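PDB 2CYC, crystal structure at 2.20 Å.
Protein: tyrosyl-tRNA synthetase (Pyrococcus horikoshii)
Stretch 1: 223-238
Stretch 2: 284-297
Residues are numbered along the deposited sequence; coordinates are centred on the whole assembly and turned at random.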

ATOM      1  N   HIS A 223     -24.860   9.910   4.951  1.00 15.79           N
ATOM      2  CA  HIS A 223     -25.712  11.044   5.213  1.00 21.15           C
ATOM      3  C   HIS A 223     -25.550  12.110   4.163  1.00 17.08           C
ATOM      4  O   HIS A 223     -24.535  12.177   3.479  1.00 17.41           O
ATOM      5  CB  HIS A 223     -25.473  11.618   6.616  1.00 19.98           C
ATOM      6  CG  HIS A 223     -24.082  12.109   6.860  1.00 19.93           C
ATOM      7  ND1 HIS A 223     -23.278  11.587   7.854  1.00 19.09           N
ATOM      8  CD2 HIS A 223     -23.388  13.135   6.311  1.00 16.51           C
ATOM      9  CE1 HIS A 223     -22.150  12.275   7.909  1.00 18.97           C
ATOM     10  NE2 HIS A 223     -22.192  13.220   6.985  1.00 19.56           N
ATOM     11  N   HIS A 224     -26.583  12.929   4.044  1.00 16.72           N
ATOM     12  CA  HIS A 224     -26.638  14.018   3.084  1.00 19.92           C
ATOM     13  C   HIS A 224     -25.484  15.009   3.269  1.00 21.86           C
ATOM     14  O   HIS A 224     -25.076  15.306   4.398  1.00 16.61           O
ATOM     15  CB  HIS A 224     -27.986  14.736   3.248  1.00 19.05           C
ATOM     16  CG  HIS A 224     -28.144  15.952   2.388  1.00 23.03           C
ATOM     17  ND1 HIS A 224     -28.413  15.881   1.039  1.00 21.20           N
ATOM     18  CD2 HIS A 224     -28.091  17.270   2.695  1.00 21.64           C
ATOM     19  CE1 HIS A 224     -28.525  17.105   0.551  1.00 19.51           C
ATOM     20  NE2 HIS A 224     -28.334  17.965   1.536  1.00 22.98           N
ATOM     21  N   LEU A 225     -24.952  15.505   2.157  1.00 17.64           N
ATOM     22  CA  LEU A 225     -23.875  16.488   2.215  1.00 19.16           C
ATOM     23  C   LEU A 225     -24.473  17.894   2.115  1.00 19.24           C
ATOM     24  O   LEU A 225     -25.027  18.264   1.084  1.00 20.71           O
ATOM     25  CB  LEU A 225     -22.891  16.263   1.066  1.00 20.55           C
ATOM     26  CG  LEU A 225     -22.207  14.895   0.965  1.00 21.17           C
ATOM     27  CD1 LEU A 225     -21.312  14.879  -0.280  1.00 22.10           C
ATOM     28  CD2 LEU A 225     -21.381  14.627   2.226  1.00 17.37           C
ATOM     29  N   LEU A 226     -24.386  18.679   3.184  1.00 20.64           N
ATOM     30  CA  LEU A 226     -24.924  20.037   3.135  1.00 21.75           C
ATOM     31  C   LEU A 226     -24.122  20.879   2.134  1.00 22.56           C
ATOM     32  O   LEU A 226     -22.895  20.799   2.078  1.00 24.38           O
ATOM     33  CB  LEU A 226     -24.866  20.700   4.519  1.00 21.91           C
ATOM     34  CG  LEU A 226     -25.749  20.143   5.643  1.00 21.13           C
ATOM     35  CD1 LEU A 226     -25.473  20.932   6.924  1.00 23.08           C
ATOM     36  CD2 LEU A 226     -27.221  20.256   5.263  1.00 22.83           C
ATOM     37  N   LEU A 227     -24.828  21.685   1.352  1.00 25.70           N
ATOM     38  CA  LEU A 227     -24.199  22.559   0.366  1.00 23.84           C
ATOM     39  C   LEU A 227     -23.568  23.780   1.010  1.00 26.18           C
ATOM     40  O   LEU A 227     -23.996  24.221   2.080  1.00 22.38           O
ATOM     41  CB  LEU A 227     -25.237  23.051  -0.643  1.00 22.25           C
ATOM     42  CG  LEU A 227     -25.849  22.011  -1.575  1.00 27.64           C
ATOM     43  CD1 LEU A 227     -26.977  22.648  -2.377  1.00 27.98           C
ATOM     44  CD2 LEU A 227     -24.761  21.442  -2.493  1.00 22.60           C
ATOM     45  N   GLY A 228     -22.537  24.315   0.362  1.00 24.92           N
ATOM     46  CA  GLY A 228     -21.919  25.530   0.853  1.00 23.39           C
ATOM     47  C   GLY A 228     -22.922  26.632   0.517  1.00 21.03           C
ATOM     48  O   GLY A 228     -23.815  26.416  -0.294  1.00 19.84           O
ATOM     49  N   LEU A 229     -22.781  27.812   1.115  1.00 23.29           N
ATOM     50  CA  LEU A 229     -23.725  28.901   0.873  1.00 24.30           C
ATOM     51  C   LEU A 229     -23.450  29.752  -0.367  1.00 27.92           C
ATOM     52  O   LEU A 229     -24.266  30.599  -0.724  1.00 26.77           O
ATOM     53  CB  LEU A 229     -23.779  29.807   2.104  1.00 19.79           C
ATOM     54  CG  LEU A 229     -24.209  29.105   3.397  1.00 25.91           C
ATOM     55  CD1 LEU A 229     -24.041  30.036   4.589  1.00 19.96           C
ATOM     56  CD2 LEU A 229     -25.651  28.639   3.266  1.00 18.51           C
ATOM     57  N   GLN A 230     -22.320  29.515  -1.030  1.00 28.82           N
ATOM     58  CA  GLN A 230     -21.942  30.293  -2.211  1.00 30.24           C
ATOM     59  C   GLN A 230     -22.809  30.039  -3.446  1.00 32.68           C
ATOM     60  O   GLN A 230     -23.372  28.955  -3.610  1.00 30.49           O
ATOM     61  CB  GLN A 230     -20.469  30.036  -2.568  1.00 28.08           C
ATOM     62  CG  GLN A 230     -20.175  28.671  -3.215  1.00 30.05           C
ATOM     63  CD  GLN A 230     -20.165  27.518  -2.220  1.00 32.29           C
ATOM     64  OE1 GLN A 230     -19.968  27.716  -1.014  1.00 30.64           O
ATOM     65  NE2 GLN A 230     -20.352  26.304  -2.725  1.00 26.39           N
ATOM     66  N   GLU A 231     -22.914  31.043  -4.318  1.00 35.69           N
ATOM     67  CA  GLU A 231     -23.703  30.880  -5.531  1.00 41.21           C
ATOM     68  C   GLU A 231     -22.945  29.952  -6.470  1.00 37.14           C
ATOM     69  O   GLU A 231     -21.714  29.923  -6.463  1.00 40.86           O
ATOM     70  CB  GLU A 231     -23.967  32.227  -6.218  1.00 46.88           C
ATOM     71  CG  GLU A 231     -22.743  32.920  -6.787  1.00 61.87           C
ATOM     72  CD  GLU A 231     -22.998  33.493  -8.178  1.00 70.91           C
ATOM     73  OE1 GLU A 231     -24.028  34.180  -8.371  1.00 65.84           O
ATOM     74  OE2 GLU A 231     -22.161  33.258  -9.079  1.00 77.82           O
ATOM     75  N   PRO A 232     -23.671  29.176  -7.288  1.00 36.56           N
ATOM     76  CA  PRO A 232     -23.083  28.228  -8.242  1.00 39.23           C
ATOM     77  C   PRO A 232     -22.166  28.902  -9.261  1.00 43.66           C
ATOM     78  O   PRO A 232     -22.301  30.093  -9.536  1.00 42.26           O
ATOM     79  CB  PRO A 232     -24.303  27.610  -8.920  1.00 39.98           C
ATOM     80  CG  PRO A 232     -25.424  27.850  -7.944  1.00 40.48           C
ATOM     81  CD  PRO A 232     -25.134  29.218  -7.433  1.00 35.85           C
ATOM     82  N   PRO A 233     -21.232  28.136  -9.843  1.00 46.18           N
ATOM     83  CA  PRO A 233     -20.289  28.656 -10.840  1.00 49.95           C
ATOM     84  C   PRO A 233     -21.026  29.019 -12.125  1.00 52.16           C
ATOM     85  O   PRO A 233     -20.525  29.776 -12.956  1.00 52.71           O
ATOM     86  CB  PRO A 233     -19.334  27.485 -11.045  1.00 44.34           C
ATOM     87  CG  PRO A 233     -20.263  26.308 -10.926  1.00 51.00           C
ATOM     88  CD  PRO A 233     -21.088  26.674  -9.700  1.00 44.98           C
ATOM     89  N   LYS A 234     -22.226  28.469 -12.270  1.00 53.37           N
ATOM     90  CA  LYS A 234     -23.054  28.701 -13.443  1.00 54.47           C
ATOM     91  C   LYS A 234     -24.530  28.777 -13.053  1.00 57.06           C
ATOM     92  O   LYS A 234     -24.975  28.089 -12.128  1.00 52.75           O
ATOM     93  CB  LYS A 234     -22.839  27.563 -14.441  1.00 55.25           C
ATOM     94  CG  LYS A 234     -23.914  27.450 -15.498  1.00 63.61           C
ATOM     95  CD  LYS A 234     -23.696  26.224 -16.360  1.00 64.35           C
ATOM     96  CE  LYS A 234     -24.816  26.069 -17.366  1.00 65.43           C
ATOM     97  NZ  LYS A 234     -24.552  24.951 -18.305  1.00 71.88           N
ATOM     98  N   TRP A 235     -25.290  29.610 -13.758  1.00 52.87           N
ATOM     99  CA  TRP A 235     -26.711  29.749 -13.473  1.00 53.78           C
ATOM    100  C   TRP A 235     -27.449  30.339 -14.669  1.00 54.69           C
ATOM    101  O   TRP A 235     -26.963  31.273 -15.305  1.00 57.81           O
ATOM    102  CB  TRP A 235     -26.908  30.630 -12.237  1.00 52.26           C
ATOM    103  CG  TRP A 235     -28.308  30.613 -11.707  1.00 52.70           C
ATOM    104  CD1 TRP A 235     -29.335  31.444 -12.062  1.00 54.43           C
ATOM    105  CD2 TRP A 235     -28.850  29.695 -10.749  1.00 48.24           C
ATOM    106  NE1 TRP A 235     -30.481  31.100 -11.383  1.00 52.53           N
ATOM    107  CE2 TRP A 235     -30.211  30.029 -10.570  1.00 50.15           C
ATOM    108  CE3 TRP A 235     -28.317  28.620 -10.025  1.00 46.89           C
ATOM    109  CZ2 TRP A 235     -31.048  29.327  -9.694  1.00 48.21           C
ATOM    110  CZ3 TRP A 235     -29.149  27.920  -9.155  1.00 47.93           C
ATOM    111  CH2 TRP A 235     -30.500  28.279  -8.998  1.00 46.39           C
ATOM    112  N   PRO A 236     -28.632  29.793 -15.001  1.00 54.95           N
ATOM    113  CA  PRO A 236     -29.299  28.676 -14.327  1.00 53.85           C
ATOM    114  C   PRO A 236     -28.634  27.336 -14.608  1.00 53.02           C
ATOM    115  O   PRO A 236     -27.888  27.195 -15.576  1.00 52.15           O
ATOM    116  CB  PRO A 236     -30.705  28.731 -14.901  1.00 53.37           C
ATOM    117  CG  PRO A 236     -30.440  29.143 -16.318  1.00 53.43           C
ATOM    118  CD  PRO A 236     -29.447  30.272 -16.132  1.00 52.65           C
ATOM    119  N   ILE A 237     -28.910  26.358 -13.752  1.00 50.84           N
ATOM    120  CA  ILE A 237     -28.361  25.019 -13.919  1.00 53.98           C
ATOM    121  C   ILE A 237     -29.321  24.279 -14.843  1.00 55.46           C
ATOM    122  O   ILE A 237     -30.507  24.153 -14.545  1.00 53.18           O
ATOM    123  CB  ILE A 237     -28.255  24.285 -12.561  1.00 50.60           C
ATOM    124  CG1 ILE A 237     -27.324  25.069 -11.629  1.00 51.65           C
ATOM    125  CG2 ILE A 237     -27.736  22.869 -12.767  1.00 43.56           C
ATOM    126  CD1 ILE A 237     -27.160  24.465 -10.249  1.00 49.86           C
ATOM    127  N   GLU A 238     -28.802  23.795 -15.967  1.00 60.23           N
ATOM    128  CA  GLU A 238     -29.614  23.103 -16.965  1.00 64.57           C
ATOM    129  C   GLU A 238     -29.938  21.629 -16.700  1.00 65.38           C
ATOM    130  O   GLU A 238     -30.920  21.320 -16.023  1.00 70.51           O
ATOM    131  CB  GLU A 238     -28.954  23.269 -18.340  1.00 66.32           C
ATOM    132  CG  GLU A 238     -29.059  24.698 -18.888  1.00 69.43           C
ATOM    133  CD  GLU A 238     -27.980  25.037 -19.905  1.00 68.71           C
ATOM    134  OE1 GLU A 238     -26.825  25.273 -19.491  1.00 64.35           O
ATOM    135  OE2 GLU A 238     -28.282  25.068 -21.116  1.00 68.08           O
ATOM    136  N   VAL A 284     -36.374  26.398  -5.624  1.00 30.40           N
ATOM    137  CA  VAL A 284     -36.376  25.259  -4.711  1.00 32.35           C
ATOM    138  C   VAL A 284     -35.556  24.073  -5.203  1.00 33.96           C
ATOM    139  O   VAL A 284     -35.412  23.093  -4.482  1.00 37.54           O
ATOM    140  CB  VAL A 284     -37.811  24.754  -4.414  1.00 30.82           C
ATOM    141  CG1 VAL A 284     -38.619  25.846  -3.726  1.00 23.07           C
ATOM    142  CG2 VAL A 284     -38.486  24.300  -5.706  1.00 29.35           C
ATOM    143  N   ARG A 285     -35.026  24.157  -6.421  1.00 34.91           N
ATOM    144  CA  ARG A 285     -34.209  23.076  -6.984  1.00 37.15           C
ATOM    145  C   ARG A 285     -32.777  23.139  -6.431  1.00 36.65           C
ATOM    146  O   ARG A 285     -32.240  22.143  -5.945  1.00 33.72           O
ATOM    147  CB  ARG A 285     -34.179  23.188  -8.509  1.00 46.54           C
ATOM    148  CG  ARG A 285     -33.184  22.265  -9.202  1.00 57.50           C
ATOM    149  CD  ARG A 285     -32.947  22.734 -10.637  1.00 70.50           C
ATOM    150  NE  ARG A 285     -31.931  21.959 -11.348  1.00 74.13           N
ATOM    151  CZ  ARG A 285     -32.076  20.690 -11.717  1.00 79.80           C
ATOM    152  NH1 ARG A 285     -31.094  20.074 -12.362  1.00 80.79           N
ATOM    153  NH2 ARG A 285     -33.201  20.038 -11.442  1.00 79.09           N
ATOM    154  N   TYR A 286     -32.155  24.310  -6.528  1.00 30.44           N
ATOM    155  CA  TYR A 286     -30.807  24.500  -6.007  1.00 32.29           C
ATOM    156  C   TYR A 286     -30.883  25.723  -5.102  1.00 32.19           C
ATOM    157  O   TYR A 286     -30.952  26.863  -5.569  1.00 31.74           O
ATOM    158  CB  TYR A 286     -29.791  24.718  -7.135  1.00 28.10           C
ATOM    159  CG  TYR A 286     -28.384  24.778  -6.603  1.00 28.28           C
ATOM    160  CD1 TYR A 286     -27.916  25.921  -5.962  1.00 23.93           C
ATOM    161  CD2 TYR A 286     -27.549  23.662  -6.649  1.00 26.15           C
ATOM    162  CE1 TYR A 286     -26.663  25.957  -5.371  1.00 21.69           C
ATOM    163  CE2 TYR A 286     -26.283  23.686  -6.059  1.00 24.99           C
ATOM    164  CZ  TYR A 286     -25.851  24.837  -5.420  1.00 27.45           C
ATOM    165  OH  TYR A 286     -24.619  24.877  -4.813  1.00 27.02           O
ATOM    166  N   ASN A 287     -30.861  25.475  -3.800  1.00 28.21           N
ATOM    167  CA  ASN A 287     -30.946  26.538  -2.817  1.00 26.99           C
ATOM    168  C   ASN A 287     -30.250  26.083  -1.535  1.00 26.80           C
ATOM    169  O   ASN A 287     -30.811  25.316  -0.749  1.00 23.44           O
ATOM    170  CB  ASN A 287     -32.434  26.818  -2.567  1.00 25.49           C
ATOM    171  CG  ASN A 287     -32.677  28.050  -1.719  1.00 28.38           C
ATOM    172  OD1 ASN A 287     -33.656  28.776  -1.935  1.00 33.03           O
ATOM    173  ND2 ASN A 287     -31.811  28.285  -0.743  1.00 20.70           N
ATOM    174  N   PRO A 288     -29.012  26.548  -1.313  1.00 25.79           N
ATOM    175  CA  PRO A 288     -28.260  26.168  -0.115  1.00 25.13           C
ATOM    176  C   PRO A 288     -29.018  26.435   1.183  1.00 26.32           C
ATOM    177  O   PRO A 288     -28.963  25.637   2.124  1.00 23.94           O
ATOM    178  CB  PRO A 288     -26.989  27.003  -0.232  1.00 27.24           C
ATOM    179  CG  PRO A 288     -26.805  27.094  -1.731  1.00 30.11           C
ATOM    180  CD  PRO A 288     -28.197  27.392  -2.206  1.00 22.72           C
ATOM    181  N   VAL A 289     -29.738  27.549   1.230  1.00 23.28           N
ATOM    182  CA  VAL A 289     -30.475  27.877   2.430  1.00 22.53           C
ATOM    183  C   VAL A 289     -31.593  26.878   2.711  1.00 24.22           C
ATOM    184  O   VAL A 289     -31.741  26.427   3.851  1.00 23.44           O
ATOM    185  CB  VAL A 289     -31.063  29.302   2.374  1.00 26.52           C
ATOM    186  CG1 VAL A 289     -31.881  29.563   3.635  1.00 18.51           C
ATOM    187  CG2 VAL A 289     -29.934  30.330   2.256  1.00 23.76           C
ATOM    188  N   LEU A 290     -32.381  26.535   1.693  1.00 19.56           N
ATOM    189  CA  LEU A 290     -33.467  25.574   1.895  1.00 22.87           C
ATOM    190  C   LEU A 290     -32.862  24.209   2.242  1.00 22.67           C
ATOM    191  O   LEU A 290     -33.463  23.428   2.979  1.00 24.82           O
ATOM    192  CB  LEU A 290     -34.346  25.450   0.635  1.00 23.34           C
ATOM    193  CG  LEU A 290     -35.317  26.589   0.283  1.00 31.67           C
ATOM    194  CD1 LEU A 290     -36.003  26.268  -1.050  1.00 24.32           C
ATOM    195  CD2 LEU A 290     -36.366  26.757   1.395  1.00 20.45           C
ATOM    196  N   ASP A 291     -31.677  23.935   1.699  1.00 19.23           N
ATOM    197  CA  ASP A 291     -30.964  22.684   1.949  1.00 21.25           C
ATOM    198  C   ASP A 291     -30.714  22.561   3.460  1.00 21.99           C
ATOM    199  O   ASP A 291     -30.955  21.514   4.062  1.00 23.40           O
ATOM    200  CB  ASP A 291     -29.636  22.698   1.179  1.00 25.71           C
ATOM    201  CG  ASP A 291     -28.892  21.364   1.244  1.00 31.05           C
ATOM    202  OD1 ASP A 291     -27.739  21.343   1.722  1.00 29.75           O
ATOM    203  OD2 ASP A 291     -29.451  20.338   0.808  1.00 31.47           O
ATOM    204  N   TRP A 292     -30.250  23.650   4.069  1.00 19.23           N
ATOM    205  CA  TRP A 292     -29.975  23.683   5.501  1.00 17.22           C
ATOM    206  C   TRP A 292     -31.274  23.625   6.310  1.00 22.31           C
ATOM    207  O   TRP A 292     -31.332  22.998   7.380  1.00 17.95           O
ATOM    208  CB  TRP A 292     -29.188  24.954   5.853  1.00 17.36           C
ATOM    209  CG  TRP A 292     -27.750  24.940   5.382  1.00 18.85           C
ATOM    210  CD1 TRP A 292     -27.236  24.221   4.336  1.00 22.57           C
ATOM    211  CD2 TRP A 292     -26.657  25.719   5.906  1.00 21.63           C
ATOM    212  NE1 TRP A 292     -25.898  24.504   4.177  1.00 19.33           N
ATOM    213  CE2 TRP A 292     -25.515  25.417   5.123  1.00 20.55           C
ATOM    214  CE3 TRP A 292     -26.531  26.643   6.956  1.00 19.90           C
ATOM    215  CZ2 TRP A 292     -24.258  26.005   5.361  1.00 16.40           C
ATOM    216  CZ3 TRP A 292     -25.277  27.231   7.192  1.00 15.39           C
ATOM    217  CH2 TRP A 292     -24.159  26.905   6.395  1.00 14.82           C
ATOM    218  N   VAL A 293     -32.316  24.282   5.807  1.00 19.72           N
ATOM    219  CA  VAL A 293     -33.607  24.276   6.493  1.00 23.04           C
ATOM    220  C   VAL A 293     -34.152  22.843   6.533  1.00 21.42           C
ATOM    221  O   VAL A 293     -34.633  22.376   7.556  1.00 20.48           O
ATOM    222  CB  VAL A 293     -34.658  25.176   5.764  1.00 22.73           C
ATOM    223  CG1 VAL A 293     -36.050  24.912   6.321  1.00 14.17           C
ATOM    224  CG2 VAL A 293     -34.305  26.649   5.933  1.00 21.89           C
ATOM    225  N   GLU A 294     -34.061  22.143   5.412  1.00 22.34           N
ATOM    226  CA  GLU A 294     -34.571  20.787   5.362  1.00 24.63           C
ATOM    227  C   GLU A 294     -33.820  19.798   6.246  1.00 24.19           C
ATOM    228  O   GLU A 294     -34.438  19.049   6.991  1.00 19.86           O
ATOM    229  CB  GLU A 294     -34.559  20.250   3.929  1.00 20.94           C
ATOM    230  CG  GLU A 294     -35.159  18.841   3.849  1.00 24.55           C
ATOM    231  CD  GLU A 294     -35.239  18.305   2.441  1.00 22.37           C
ATOM    232  OE1 GLU A 294     -35.853  17.237   2.253  1.00 34.02           O
ATOM    233  OE2 GLU A 294     -34.682  18.943   1.520  1.00 27.85           O
ATOM    234  N   TYR A 295     -32.491  19.801   6.166  1.00 19.62           N
ATOM    235  CA  TYR A 295     -31.683  18.852   6.927  1.00 24.90           C
ATOM    236  C   TYR A 295     -31.282  19.210   8.356  1.00 22.63           C
ATOM    237  O   TYR A 295     -30.922  18.330   9.129  1.00 21.34           O
ATOM    238  CB  TYR A 295     -30.453  18.487   6.105  1.00 17.18           C
ATOM    239  CG  TYR A 295     -30.830  17.657   4.907  1.00 23.50           C
ATOM    240  CD1 TYR A 295     -30.991  16.275   5.019  1.00 21.32           C
ATOM    241  CD2 TYR A 295     -31.096  18.257   3.670  1.00 20.99           C
ATOM    242  CE1 TYR A 295     -31.407  15.507   3.927  1.00 26.09           C
ATOM    243  CE2 TYR A 295     -31.516  17.502   2.573  1.00 20.50           C
ATOM    244  CZ  TYR A 295     -31.668  16.128   2.709  1.00 26.24           C
ATOM    245  OH  TYR A 295     -32.083  15.377   1.631  1.00 31.30           O
ATOM    246  N   ILE A 296     -31.338  20.488   8.709  1.00 22.75           N
ATOM    247  CA  ILE A 296     -30.994  20.885  10.068  1.00 19.87           C
ATOM    248  C   ILE A 296     -32.270  21.206  10.845  1.00 21.70           C
ATOM    249  O   ILE A 296     -32.659  20.469  11.759  1.00 21.35           O
ATOM    250  CB  ILE A 296     -30.041  22.120  10.087  1.00 18.99           C
ATOM    251  CG1 ILE A 296     -28.722  21.773   9.375  1.00 14.40           C
ATOM    252  CG2 ILE A 296     -29.753  22.540  11.528  1.00 21.99           C
ATOM    253  CD1 ILE A 296     -27.672  22.887   9.403  1.00 14.20           C
ATOM    254  N   ILE A 297     -32.945  22.281  10.450  1.00 20.51           N
ATOM    255  CA  ILE A 297     -34.161  22.716  11.133  1.00 20.17           C
ATOM    256  C   ILE A 297     -35.294  21.679  11.169  1.00 20.62           C
ATOM    257  O   ILE A 297     -35.940  21.506  12.202  1.00 20.31           O
ATOM    258  CB  ILE A 297     -34.658  24.050  10.526  1.00 21.91           C
ATOM    259  CG1 ILE A 297     -33.548  25.104  10.684  1.00 22.37           C
ATOM    260  CG2 ILE A 297     -35.947  24.503  11.217  1.00 17.27           C
ATOM    261  CD1 ILE A 297     -33.849  26.466  10.068  1.00 27.01           C
TER
HETATM  262  O   HOH W   1     -23.887  26.475  -3.026  1.00 29.99           O

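The extended segment 223-238, which has little regular structure of its own, packs along the helix 288-297, from Pro 288 to Ile 296, and against the loop before it, and the two stretches together bury 938 Å².

Direct hydrogen bonds gather around two helix residues one position apart. The carboxylate of Asp 291 takes the backbone Leu 227 N on OD1 (3.0 Å, nearly linear at 169°) and the imidazole His 224 NE2 on OD2 (2.7 Å); a weak bond from His 224 NE2 to Asp 291 OD1 measures 3.4 Å. In the next residue the indole Trp 292 NE1 donates to Leu 227 O at 2.8 Å. Both backbone polar groups of Leu 227 are thus satisfied by helix side chains.

A water forms a separate polar bridge. It accepts from Tyr 286 OH (2.5 Å) and donates to Gly 228 O (2.7 Å) and Gln 230 O (2.6 Å), linking the phenol to two carbonyls that it does not bond directly.

Aromatic rings recur along the contact. His 224 and Tyr 295 form an offset stack, with centroids 3.7 Å apart and planes at 9°, while Asp 291 meets the imidazole at its edge; the same ring therefore stacks and hydrogen-bonds without conflict. Leu 229 CD2 sits over the six-membered ring of Trp 292, 3.7 Å from its centroid, and Leu 227 CD1 lies over the Tyr 286 ring, 4.2 Å from its centroid.

Apolar packing makes up much of the remainder. Tyr 286 is met by Pro 232 (CG to Tyr 286 CE1, 3.4 Å), Ile 237 (CD1 to Tyr 286 CD2, 3.7 Å) and Trp 235 (CZ3 to Tyr 286 CB, 3.8 Å). Leu 226 reaches further along the helix, its CD2 3.8 Å from Tyr 295 CB and its CD1 3.8 Å from Ile 296 CD1.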